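Fatty acid amide hydrolase (Candida albicans, PDB 6KVR) is an amidase-family enzyme that probably hydrolyses monocarboxylic acid amides to the corresponding monocarboxylate and ammonium. Local coordinates at residues Q61-V65 / P223-L227; R110-A114 / I240-G245; A262-H268 / L495-T499; I501-P505 / F536-V541. The contacts are given in a common frame with arbitrary orientation. Numbering follows the deposited sequence.

Contact 1: Q61-V65 / P223-L227; sequences QFNAV and PFNLL
Start at Val65, whose CG2 sits 3.9 Å from the centroid of the Phe224 ring and 7° off its normal, a CH-pi contact over the face. The Phe224 CA-to-CB bond points away from 61-65, but rotamer m (chi1 -72°, chi2 -88°) lays the ring under Val65 (chi1 t). Val65 CG2 also packs on Pro223 CB at 3.9 Å. A second apolar patch joins Phe62 CD2 to Leu226 CD1, 3.8 Å, with Leu57 of helix 54-59 beside both.

The two segments run antiparallel, with CA atoms of Gln61 and Leu227 4.8 Å apart, Asn63 and Phe224 4.5 Å. Val65 N donates to Pro223 O (3.0 Å), and Leu226 N to Phe62 O (2.7 Å). At the polar edge Asn225 ND2 gives a hydrogen bond to Gln61 OE1, 3.0 Å; both side chains also bond the backbone of Val537, and Gln61 NE2 reaches Ser534 O. Asn225 OD1 accepts from Leu227 N at 3.0 Å.

Segment 61-65 is a helix-to-helix link: Gln61, phi/psi 57/41, closes the preceding helix in a Schellman motif and Asn63, bonded through OD1 to Asp66 N, N-caps helix 64-70, while the facing 223-227 loop holds an Asx turn at Asn225.

Contact 2: R110-A114 / I240-G245; sequences RATLA and IVGYGG
Two glycines make the hollow here. Helix 235-243 ends at Tyr243, Gly244 (phi/psi 84/12) breaks away, and Gly245 brings its CA within 3.9 Å of Ala111 CA on helix 100-118. A CB on Gly245 would be tight against Ala111 CA and would clash with Ile240 CG1; one on Gly244 would run into Arg110 NH2. The small Ala111 and Ala114 are the matching low bumps: Ala111 CB meets Ile240 CD1 at 3.9 Å, while Ala114 CB lies 3.5 Å from Tyr243 CD2. Tyr243, chi1 t and chi2 86°, slides its ring beneath Ala114, whose CA stands 4.0 Å from the ring centroid in a CH-pi contact; Leu113 CB adds 4.0 Å to Tyr243 CE2.

Arg110, extended with chi1 to chi3 all t, reaches along to the helix end. NE (2.8 Å) and NH2 (3.0 Å) both donate to Tyr243 O, and NH1 forms a salt bridge with Asp83. Gly245 N to Ile240 O (2.7 Å) and Gly244 N to Val241 O (2.8 Å) complete a Schellman motif.

Contact 3: A262-H268 / L495-T499; sequences AAYSGCH and LSFQT
In this amidase-signature fold, helix 259-265 follows the predicted acyl-enzyme serine, Ser257, and leads into strand 268-271, which lies antiparallel beside strand 494-499 in the central mixed sheet. The contact spans the last helical turn, the Gly266-Cys267 link and the first strand residue. Gly266 leaves helical angles with phi/psi 89/32, and Cys267 is extended (-138/-174), putting His268 CA 4.6 Å from Phe497 CA.

Gln498 is the key side chain. Folded as chi1 m, chi2 m, chi3 -47°, it tucks its amide under the helix end, where NE2 donates to Ala263 O and to Cys267 O, each at 3.3 Å; Gly266 CA, 3.3 Å from Gln498 NE2, lines the same pocket. His268, chi1 m and chi2 -62°, comes edge-on to the strand: its CE1 is 3.9 Å from Gln498 CB and its ND1 is 3.7 Å from Phe497 CB. Its CA makes a CA-H...O contact of 3.3 Å to Ser496 O. Phe497 takes chi1 p, and its ring leads off to Leu543 and Ile562. Cys267, also p, points its CB away from the strand.

Ser496, chi1 t, aims CB at the helix; OG is 3.4 Å from Ala263 CB and is hydrogen-bonded to Arg259 O. A water finishes the join, donating to Cys267 O at 2.8 Å and to Ser496 OG at 3.1 Å.

Contact 4: I501-P505 / F536-V541; sequences IFQDP and FVGAPV
Here a short antiparallel pairing runs into a type II turn, Phe536 to Ala539, at the start of strand 540-546. Phe502 and Pro540 form a non-hydrogen-bonded pair, CA atoms 4.4 Å apart, flanked by two backbone bonds: Val541 N to Ile501 O, 3.1 Å, and Gln503 N to Ala539 O, 2.9 Å. Phe502 O finds its donor elsewhere, in Arg361 NH2 of helix 357-372.

Gly538, phi/psi 73/11 in the turn, gives its N to Gln503 OE1 at 3.0 Å, with a weak second bond to Gln503 O at 3.2 Å. To reach it Gln503 takes chi1 t, then an off-well chi2 of -97°; its NE2 is satisfied by Pro533 O and Tyr531 OH. Val537, at the turn's second position, bonds by N to Gln61 and by O to Asn225.

Apolar contacts edge the pairing: Pro505 CG lies 3.8 Å from Val537 CG1. Phe502, chi1 m, packs CE2 against Pro540 CB at 4.0 Å and brings CD2, at its ring edge, within 3.2 Å of Gly538 O.

In the fold
Contacts 2 and 3 are wholly buried; contacts 1 and 4, their centres about 18 and 19 Å from the centre of the chain, are only partly buried. Each of the first pair involves one helix C-terminus: contact 2 sets the end of helix 235-243 against the body of helix 100-118, contact 3 seats a helix end on a sheet strand. In the second pair, loops and turns (contact 1) or a short strand pairing and a turn (contact 4) are joined mostly through backbone bonds. Contacts 3 and 4 share the central sheet, since strands 494-499 and 540-546 are neighbours. Tyr243 of contact 2 packs on Ala64, Val65 and Pro223 of contact 1. Gln61 and Asn225 bind Val537, tying contact 1 to contact 4.

Contact 1: Q61-V65 / P223-L227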
loop_
_atom_site.group_PDB
_atom_site.type_symbol
_atom_site.label_atom_id
_atom_site.label_comp_id
_atom_site.label_asym_id
_atom_site.label_seq_id
_atom_site.Cartn_x
_atom_site.Cartn_y
_atom_site.Cartn_z
ATOM N N GLN A 61 -15.178 42.416 -0.047
ATOM C CA GLN A 61 -15.697 41.092 0.300
ATOM C C GLN A 61 -16.891 40.747 -0.586
ATOM O O GLN A 61 -17.906 40.234 -0.120
ATOM C CB GLN A 61 -16.068 41.011 1.783
ATOM C CG GLN A 61 -14.907 41.383 2.690
ATOM C CD GLN A 61 -15.191 41.168 4.170
ATOM O OE1 GLN A 61 -15.380 40.036 4.631
ATOM N NE2 GLN A 61 -15.206 42.266 4.931
ATOM N N PHE A 62 -16.778 41.087 -1.868
ATOM C CA PHE A 62 -17.824 40.821 -2.845
ATOM C C PHE A 62 -18.182 39.334 -2.860
ATOM O O PHE A 62 -17.298 38.475 -2.879
ATOM C CB PHE A 62 -17.322 41.291 -4.220
ATOM C CG PHE A 62 -18.367 41.295 -5.302
ATOM C CD1 PHE A 62 -19.268 42.337 -5.413
ATOM C CD2 PHE A 62 -18.420 40.267 -6.234
ATOM C CE1 PHE A 62 -20.220 42.348 -6.428
ATOM C CE2 PHE A 62 -19.369 40.269 -7.242
ATOM C CZ PHE A 62 -20.272 41.314 -7.339
ATOM N N ASN A 63 -19.489 39.029 -2.818
ATOM C CA ASN A 63 -19.985 37.653 -2.925
ATOM C C ASN A 63 -20.342 37.419 -4.389
ATOM O O ASN A 63 -21.437 37.782 -4.832
ATOM C CB ASN A 63 -21.181 37.428 -1.998
ATOM C CG ASN A 63 -21.773 36.015 -2.102
ATOM O OD1 ASN A 63 -21.607 35.313 -3.104
ATOM N ND2 ASN A 63 -22.484 35.604 -1.056
ATOM N N ALA A 64 -19.420 36.808 -5.145
ATOM C CA ALA A 64 -19.656 36.639 -6.575
ATOM C C ALA A 64 -20.798 35.669 -6.853
ATOM O O ALA A 64 -21.507 35.823 -7.851
ATOM C CB ALA A 64 -18.382 36.177 -7.283
ATOM N N VAL A 65 -21.007 34.679 -5.987
ATOM C CA VAL A 65 -22.092 33.722 -6.216
ATOM C C VAL A 65 -23.449 34.416 -6.116
ATOM O O VAL A 65 -24.356 34.165 -6.920
ATOM C CB VAL A 65 -21.977 32.548 -5.226
ATOM C CG1 VAL A 65 -23.205 31.634 -5.317
ATOM C CG2 VAL A 65 -20.690 31.769 -5.488
ATOM N N PRO A 223 -15.236 32.303 -4.145
ATOM C CA PRO A 223 -16.400 32.814 -4.887
ATOM C C PRO A 223 -17.535 33.348 -4.000
ATOM O O PRO A 223 -18.414 34.045 -4.517
ATOM C CB PRO A 223 -16.844 31.597 -5.720
ATOM C CG PRO A 223 -16.380 30.412 -4.948
ATOM C CD PRO A 223 -15.085 30.838 -4.276
ATOM N N PHE A 224 -17.553 33.058 -2.697
ATOM C CA PHE A 224 -18.579 33.581 -1.796
ATOM C C PHE A 224 -18.147 34.847 -1.066
ATOM O O PHE A 224 -18.979 35.490 -0.413
ATOM C CB PHE A 224 -18.975 32.509 -0.767
ATOM C CG PHE A 224 -19.785 31.385 -1.350
ATOM C CD1 PHE A 224 -21.171 31.470 -1.414
ATOM C CD2 PHE A 224 -19.158 30.250 -1.854
ATOM C CE1 PHE A 224 -21.924 30.428 -1.961
ATOM C CE2 PHE A 224 -19.896 29.211 -2.404
ATOM C CZ PHE A 224 -21.283 29.299 -2.457
ATOM N N ASN A 225 -16.877 35.213 -1.167
ATOM C CA ASN A 225 -16.306 36.388 -0.531
ATOM C C ASN A 225 -14.946 36.583 -1.170
ATOM O O ASN A 225 -13.996 35.870 -0.823
ATOM C CB ASN A 225 -16.188 36.196 0.988
ATOM C CG ASN A 225 -15.604 37.420 1.705
ATOM O OD1 ASN A 225 -14.807 38.165 1.142
ATOM N ND2 ASN A 225 -16.003 37.618 2.962
ATOM N N LEU A 226 -14.844 37.524 -2.111
ATOM C CA LEU A 226 -13.642 37.668 -2.923
ATOM C C LEU A 226 -12.446 38.206 -2.150
ATOM O O LEU A 226 -11.337 38.225 -2.700
ATOM C CB LEU A 226 -13.915 38.564 -4.127
ATOM C CG LEU A 226 -14.733 37.959 -5.271
ATOM C CD1 LEU A 226 -14.900 38.984 -6.405
ATOM C CD2 LEU A 226 -14.094 36.690 -5.801
ATOM N N LEU A 227 -12.615 38.647 -0.906
ATOM C CA LEU A 227 -11.416 38.944 -0.128
ATOM C C LEU A 227 -10.691 37.657 0.282
ATOM O O LEU A 227 -9.456 37.653 0.409
ATOM C CB LEU A 227 -11.769 39.787 1.100
ATOM C CG LEU A 227 -10.629 40.105 2.088
ATOM C CD1 LEU A 227 -9.543 40.980 1.470
ATOM C CD2 LEU A 227 -11.170 40.764 3.342
#

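Contact 2: R110-A114 / I240-G245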
loop_
_atom_site.group_PDB
_atom_site.type_symbol
_atom_site.label_atom_id
_atom_site.label_comp_id
_atom_site.label_asym_id
_atom_site.label_seq_id
_atom_site.Cartn_x
_atom_site.Cartn_y
_atom_site.Cartn_z
ATOM N N ARG A 110 -20.468 29.596 -17.666
ATOM C CA ARG A 110 -20.363 29.781 -16.223
ATOM C C ARG A 110 -18.911 29.714 -15.749
ATOM O O ARG A 110 -18.548 30.402 -14.785
ATOM C CB ARG A 110 -21.234 28.751 -15.495
ATOM C CG ARG A 110 -21.576 29.128 -14.046
ATOM C CD ARG A 110 -22.798 28.369 -13.501
ATOM N NE ARG A 110 -22.908 28.482 -12.047
ATOM C CZ ARG A 110 -23.987 28.172 -11.335
ATOM N NH1 ARG A 110 -25.099 27.737 -11.909
ATOM N NH2 ARG A 110 -23.955 28.308 -10.012
ATOM N N ALA A 111 -18.060 28.929 -16.434
ATOM C CA ALA A 111 -16.653 28.833 -16.041
ATOM C C ALA A 111 -15.889 30.099 -16.403
ATOM O O ALA A 111 -14.980 30.509 -15.670
ATOM C CB ALA A 111 -16.000 27.604 -16.686
ATOM N N THR A 112 -16.235 30.736 -17.528
ATOM C CA THR A 112 -15.575 31.995 -17.883
ATOM C C THR A 112 -15.909 33.084 -16.871
ATOM O O THR A 112 -15.034 33.863 -16.466
ATOM C CB THR A 112 -15.985 32.439 -19.293
ATOM O OG1 THR A 112 -15.760 31.369 -20.218
ATOM C CG2 THR A 112 -15.176 33.642 -19.737
ATOM N N LEU A 113 -17.176 33.149 -16.450
ATOM C CA LEU A 113 -17.550 34.054 -15.369
ATOM C C LEU A 113 -16.765 33.734 -14.099
ATOM O O LEU A 113 -16.179 34.631 -13.478
ATOM C CB LEU A 113 -19.062 33.986 -15.134
ATOM C CG LEU A 113 -19.858 34.565 -16.320
ATOM C CD1 LEU A 113 -21.332 34.167 -16.253
ATOM C CD2 LEU A 113 -19.687 36.086 -16.449
ATOM N N ALA A 114 -16.689 32.446 -13.735
ATOM C CA ALA A 114 -15.908 32.045 -12.561
ATOM C C ALA A 114 -14.477 32.592 -12.617
ATOM O O ALA A 114 -13.989 33.190 -11.647
ATOM C CB ALA A 114 -15.895 30.519 -12.436
ATOM N N ILE A 240 -13.983 26.987 -8.830
ATOM C CA ILE A 240 -14.842 26.766 -9.993
ATOM C C ILE A 240 -15.997 25.832 -9.644
ATOM O O ILE A 240 -17.115 26.005 -10.134
ATOM C CB ILE A 240 -14.025 26.251 -11.196
ATOM C CG1 ILE A 240 -14.891 26.232 -12.451
ATOM C CG2 ILE A 240 -13.512 24.826 -10.960
ATOM C CD1 ILE A 240 -14.103 25.946 -13.721
ATOM N N VAL A 241 -15.757 24.828 -8.802
ATOM C CA VAL A 241 -16.851 23.957 -8.392
ATOM C C VAL A 241 -17.822 24.724 -7.498
ATOM O O VAL A 241 -19.035 24.710 -7.728
ATOM C CB VAL A 241 -16.302 22.683 -7.713
ATOM C CG1 VAL A 241 -17.428 21.820 -7.145
ATOM C CG2 VAL A 241 -15.469 21.870 -8.708
ATOM N N GLY A 242 -17.301 25.451 -6.498
ATOM C CA GLY A 242 -18.164 26.255 -5.637
ATOM C C GLY A 242 -19.011 27.268 -6.393
ATOM O O GLY A 242 -20.138 27.563 -5.996
ATOM N N TYR A 243 -18.484 27.810 -7.488
ATOM C CA TYR A 243 -19.216 28.705 -8.368
ATOM C C TYR A 243 -20.147 27.972 -9.329
ATOM O O TYR A 243 -21.013 28.615 -9.928
ATOM C CB TYR A 243 -18.227 29.543 -9.178
ATOM C CG TYR A 243 -18.809 30.762 -9.877
ATOM C CD1 TYR A 243 -18.923 31.979 -9.214
ATOM C CD2 TYR A 243 -19.199 30.711 -11.210
ATOM C CE1 TYR A 243 -19.436 33.108 -9.851
ATOM C CE2 TYR A 243 -19.712 31.848 -11.861
ATOM C CZ TYR A 243 -19.825 33.032 -11.177
ATOM O OH TYR A 243 -20.332 34.145 -11.813
ATOM N N GLY A 244 -19.982 26.664 -9.511
ATOM C CA GLY A 244 -20.746 25.940 -10.510
ATOM C C GLY A 244 -20.181 25.999 -11.912
ATOM O O GLY A 244 -20.871 25.606 -12.861
ATOM N N GLY A 245 -18.947 26.474 -12.074
ATOM C CA GLY A 245 -18.327 26.555 -13.384
ATOM C C GLY A 245 -18.001 25.216 -14.015
ATOM O O GLY A 245 -17.647 25.182 -15.199
#

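Contact 3: A262-H268 / L495-T499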
loop_
_atom_site.group_PDB
_atom_site.type_symbol
_atom_site.label_atom_id
_atom_site.label_comp_id
_atom_site.label_asym_id
_atom_site.label_seq_id
_atom_site.Cartn_x
_atom_site.Cartn_y
_atom_site.Cartn_z
ATOM N N ALA A 262 -12.556 22.661 -0.886
ATOM C CA ALA A 262 -13.983 22.361 -0.863
ATOM C C ALA A 262 -14.667 23.092 0.286
ATOM O O ALA A 262 -15.632 23.837 0.078
ATOM C CB ALA A 262 -14.210 20.853 -0.759
ATOM N N ALA A 263 -14.150 22.916 1.502
ATOM C CA ALA A 263 -14.763 23.535 2.670
ATOM C C ALA A 263 -14.704 25.056 2.595
ATOM O O ALA A 263 -15.674 25.733 2.953
ATOM C CB ALA A 263 -14.085 23.031 3.945
ATOM N N TYR A 264 -13.571 25.608 2.141
ATOM C CA TYR A 264 -13.424 27.058 2.060
ATOM C C TYR A 264 -14.402 27.650 1.053
ATOM O O TYR A 264 -14.965 28.724 1.285
ATOM C CB TYR A 264 -12.002 27.454 1.647
ATOM C CG TYR A 264 -10.866 27.135 2.599
ATOM C CD1 TYR A 264 -11.093 26.544 3.831
ATOM C CD2 TYR A 264 -9.551 27.433 2.250
ATOM C CE1 TYR A 264 -10.046 26.252 4.692
ATOM C CE2 TYR A 264 -8.491 27.138 3.091
ATOM C CZ TYR A 264 -8.753 26.547 4.318
ATOM O OH TYR A 264 -7.719 26.257 5.179
ATOM N N SER A 265 -14.608 26.966 -0.075
ATOM C CA SER A 265 -15.214 27.573 -1.248
ATOM C C SER A 265 -16.664 27.180 -1.460
ATOM O O SER A 265 -17.236 27.545 -2.487
ATOM C CB SER A 265 -14.418 27.208 -2.506
ATOM O OG SER A 265 -13.126 27.787 -2.496
ATOM N N GLY A 266 -17.256 26.411 -0.554
ATOM C CA GLY A 266 -18.670 26.115 -0.646
ATOM C C GLY A 266 -19.075 24.902 -1.461
ATOM O O GLY A 266 -20.164 24.914 -2.048
ATOM N N CYS A 267 -18.260 23.842 -1.507
ATOM C CA CYS A 267 -18.685 22.626 -2.199
ATOM C C CYS A 267 -18.273 21.417 -1.369
ATOM O O CYS A 267 -17.810 21.549 -0.230
ATOM C CB CYS A 267 -18.132 22.572 -3.628
ATOM S SG CYS A 267 -16.348 22.646 -3.738
ATOM N N HIS A 268 -18.480 20.226 -1.931
ATOM C CA HIS A 268 -18.159 18.963 -1.275
ATOM C C HIS A 268 -16.921 18.356 -1.921
ATOM O O HIS A 268 -16.665 18.562 -3.111
ATOM C CB HIS A 268 -19.295 17.940 -1.377
ATOM C CG HIS A 268 -20.638 18.447 -0.948
ATOM N ND1 HIS A 268 -20.903 18.880 0.334
ATOM C CD2 HIS A 268 -21.808 18.546 -1.628
ATOM C CE1 HIS A 268 -22.173 19.239 0.420
ATOM N NE2 HIS A 268 -22.743 19.047 -0.756
ATOM N N LEU A 495 -14.591 12.805 3.973
ATOM C CA LEU A 495 -15.464 13.665 3.186
ATOM C C LEU A 495 -15.475 15.060 3.793
ATOM O O LEU A 495 -15.720 15.221 4.994
ATOM C CB LEU A 495 -16.881 13.090 3.144
ATOM C CG LEU A 495 -18.035 13.968 2.642
ATOM C CD1 LEU A 495 -17.912 14.211 1.153
ATOM C CD2 LEU A 495 -19.385 13.311 2.954
ATOM N N SER A 496 -15.198 16.063 2.972
ATOM C CA SER A 496 -15.424 17.457 3.341
ATOM C C SER A 496 -16.773 17.872 2.760
ATOM O O SER A 496 -16.975 17.790 1.542
ATOM C CB SER A 496 -14.296 18.347 2.819
ATOM O OG SER A 496 -14.481 19.698 3.207
ATOM N N PHE A 497 -17.704 18.286 3.625
ATOM C CA PHE A 497 -19.076 18.563 3.205
ATOM C C PHE A 497 -19.572 19.895 3.765
ATOM O O PHE A 497 -19.290 20.234 4.919
ATOM C CB PHE A 497 -20.031 17.415 3.633
ATOM C CG PHE A 497 -20.319 17.362 5.123
ATOM C CD1 PHE A 497 -19.493 16.648 5.986
ATOM C CD2 PHE A 497 -21.431 18.008 5.653
ATOM C CE1 PHE A 497 -19.763 16.590 7.350
ATOM C CE2 PHE A 497 -21.708 17.964 7.009
ATOM C CZ PHE A 497 -20.877 17.248 7.862
ATOM N N GLN A 498 -20.317 20.646 2.943
ATOM C CA GLN A 498 -20.944 21.885 3.406
ATOM C C GLN A 498 -22.040 21.603 4.430
ATOM O O GLN A 498 -22.839 20.674 4.271
ATOM C CB GLN A 498 -21.539 22.663 2.235
ATOM C CG GLN A 498 -20.507 23.338 1.365
ATOM C CD GLN A 498 -19.538 24.182 2.169
ATOM O OE1 GLN A 498 -19.943 24.965 3.033
ATOM N NE2 GLN A 498 -18.245 24.029 1.889
ATOM N N THR A 499 -22.079 22.412 5.485
ATOM C CA THR A 499 -23.112 22.296 6.506
ATOM C C THR A 499 -24.373 23.097 6.189
ATOM O O THR A 499 -25.403 22.864 6.827
ATOM C CB THR A 499 -22.572 22.758 7.863
ATOM O OG1 THR A 499 -22.265 24.155 7.796
ATOM C CG2 THR A 499 -21.322 21.999 8.215
HETATM O O HOH W 1 -17.105 21.165 2.401
#

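Contact 4: I501-P505 / F536-V541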
loop_
_atom_site.group_PDB
_atom_site.type_symbol
_atom_site.label_atom_id
_atom_site.label_comp_id
_atom_site.label_asym_id
_atom_site.label_seq_id
_atom_site.Cartn_x
_atom_site.Cartn_y
_atom_site.Cartn_z
ATOM N N ILE A 501 -24.335 26.266 6.754
ATOM C CA ILE A 501 -24.132 27.400 7.643
ATOM C C ILE A 501 -23.077 28.318 7.044
ATOM O O ILE A 501 -22.127 27.861 6.388
ATOM C CB ILE A 501 -23.735 26.921 9.050
ATOM C CG1 ILE A 501 -24.925 26.190 9.668
ATOM C CG2 ILE A 501 -23.316 28.106 9.927
ATOM C CD1 ILE A 501 -24.570 25.263 10.780
ATOM N N PHE A 502 -23.264 29.623 7.241
ATOM C CA PHE A 502 -22.336 30.639 6.777
ATOM C C PHE A 502 -21.963 31.515 7.954
ATOM O O PHE A 502 -22.759 31.703 8.882
ATOM C CB PHE A 502 -22.948 31.465 5.639
ATOM C CG PHE A 502 -23.275 30.643 4.424
ATOM C CD1 PHE A 502 -24.363 29.768 4.429
ATOM C CD2 PHE A 502 -22.473 30.703 3.290
ATOM C CE1 PHE A 502 -24.662 28.981 3.316
ATOM C CE2 PHE A 502 -22.772 29.928 2.162
ATOM C CZ PHE A 502 -23.868 29.060 2.182
ATOM N N GLN A 503 -20.739 32.027 7.931
ATOM C CA GLN A 503 -20.334 32.940 8.983
ATOM C C GLN A 503 -21.296 34.127 9.033
ATOM O O GLN A 503 -21.788 34.604 8.002
ATOM C CB GLN A 503 -18.902 33.415 8.763
ATOM C CG GLN A 503 -18.323 34.214 9.931
ATOM C CD GLN A 503 -18.426 35.715 9.719
ATOM O OE1 GLN A 503 -19.134 36.188 8.823
ATOM N NE2 GLN A 503 -17.709 36.476 10.543
ATOM N N ASP A 504 -21.575 34.577 10.248
ATOM C CA ASP A 504 -22.477 35.699 10.508
ATOM C C ASP A 504 -21.716 36.717 11.339
ATOM O O ASP A 504 -21.446 36.460 12.527
ATOM C CB ASP A 504 -23.726 35.222 11.249
ATOM C CG ASP A 504 -24.797 36.297 11.345
ATOM O OD1 ASP A 504 -24.453 37.490 11.547
ATOM O OD2 ASP A 504 -25.988 35.941 11.206
ATOM N N PRO A 505 -21.352 37.875 10.785
ATOM C CA PRO A 505 -20.533 38.817 11.561
ATOM C C PRO A 505 -21.237 39.357 12.798
ATOM O O PRO A 505 -20.558 39.737 13.760
ATOM C CB PRO A 505 -20.206 39.925 10.550
ATOM C CG PRO A 505 -21.231 39.804 9.471
ATOM C CD PRO A 505 -21.615 38.348 9.414
ATOM N N PHE A 536 -14.433 38.335 7.505
ATOM C CA PHE A 536 -14.656 36.992 6.986
ATOM C C PHE A 536 -16.135 36.771 6.675
ATOM O O PHE A 536 -16.631 35.647 6.792
ATOM C CB PHE A 536 -14.169 35.914 7.976
ATOM C CG PHE A 536 -12.667 35.851 8.142
ATOM C CD1 PHE A 536 -11.887 35.108 7.264
ATOM C CD2 PHE A 536 -12.041 36.513 9.192
ATOM C CE1 PHE A 536 -10.507 35.042 7.413
ATOM C CE2 PHE A 536 -10.658 36.455 9.349
ATOM C CZ PHE A 536 -9.887 35.714 8.462
ATOM N N VAL A 537 -16.837 37.828 6.249
ATOM C CA VAL A 537 -18.302 37.836 6.241
ATOM C C VAL A 537 -18.869 36.760 5.323
ATOM O O VAL A 537 -18.543 36.699 4.129
ATOM C CB VAL A 537 -18.826 39.213 5.803
ATOM C CG1 VAL A 537 -20.350 39.199 5.793
ATOM C CG2 VAL A 537 -18.268 40.341 6.689
ATOM N N GLY A 538 -19.779 35.943 5.864
ATOM C CA GLY A 538 -20.592 35.083 5.035
ATOM C C GLY A 538 -19.875 33.894 4.437
ATOM O O GLY A 538 -20.446 33.227 3.562
ATOM N N ALA A 539 -18.651 33.605 4.891
ATOM C CA ALA A 539 -17.885 32.473 4.373
ATOM C C ALA A 539 -18.545 31.153 4.756
ATOM O O ALA A 539 -18.949 30.971 5.906
ATOM C CB ALA A 539 -16.461 32.496 4.918
ATOM N N PRO A 540 -18.627 30.199 3.835
ATOM C CA PRO A 540 -19.236 28.907 4.170
ATOM C C PRO A 540 -18.411 28.137 5.191
ATOM O O PRO A 540 -17.190 28.299 5.292
ATOM C CB PRO A 540 -19.281 28.173 2.824
ATOM C CG PRO A 540 -18.267 28.836 1.976
ATOM C CD PRO A 540 -18.175 30.270 2.434
ATOM N N VAL A 541 -19.102 27.310 5.979
ATOM C CA VAL A 541 -18.463 26.387 6.912
ATOM C C VAL A 541 -18.636 24.973 6.380
ATOM O O VAL A 541 -19.768 24.487 6.248
ATOM C CB VAL A 541 -19.036 26.471 8.331
ATOM C CG1 VAL A 541 -18.347 25.416 9.180
ATOM C CG2 VAL A 541 -18.818 27.836 8.932
#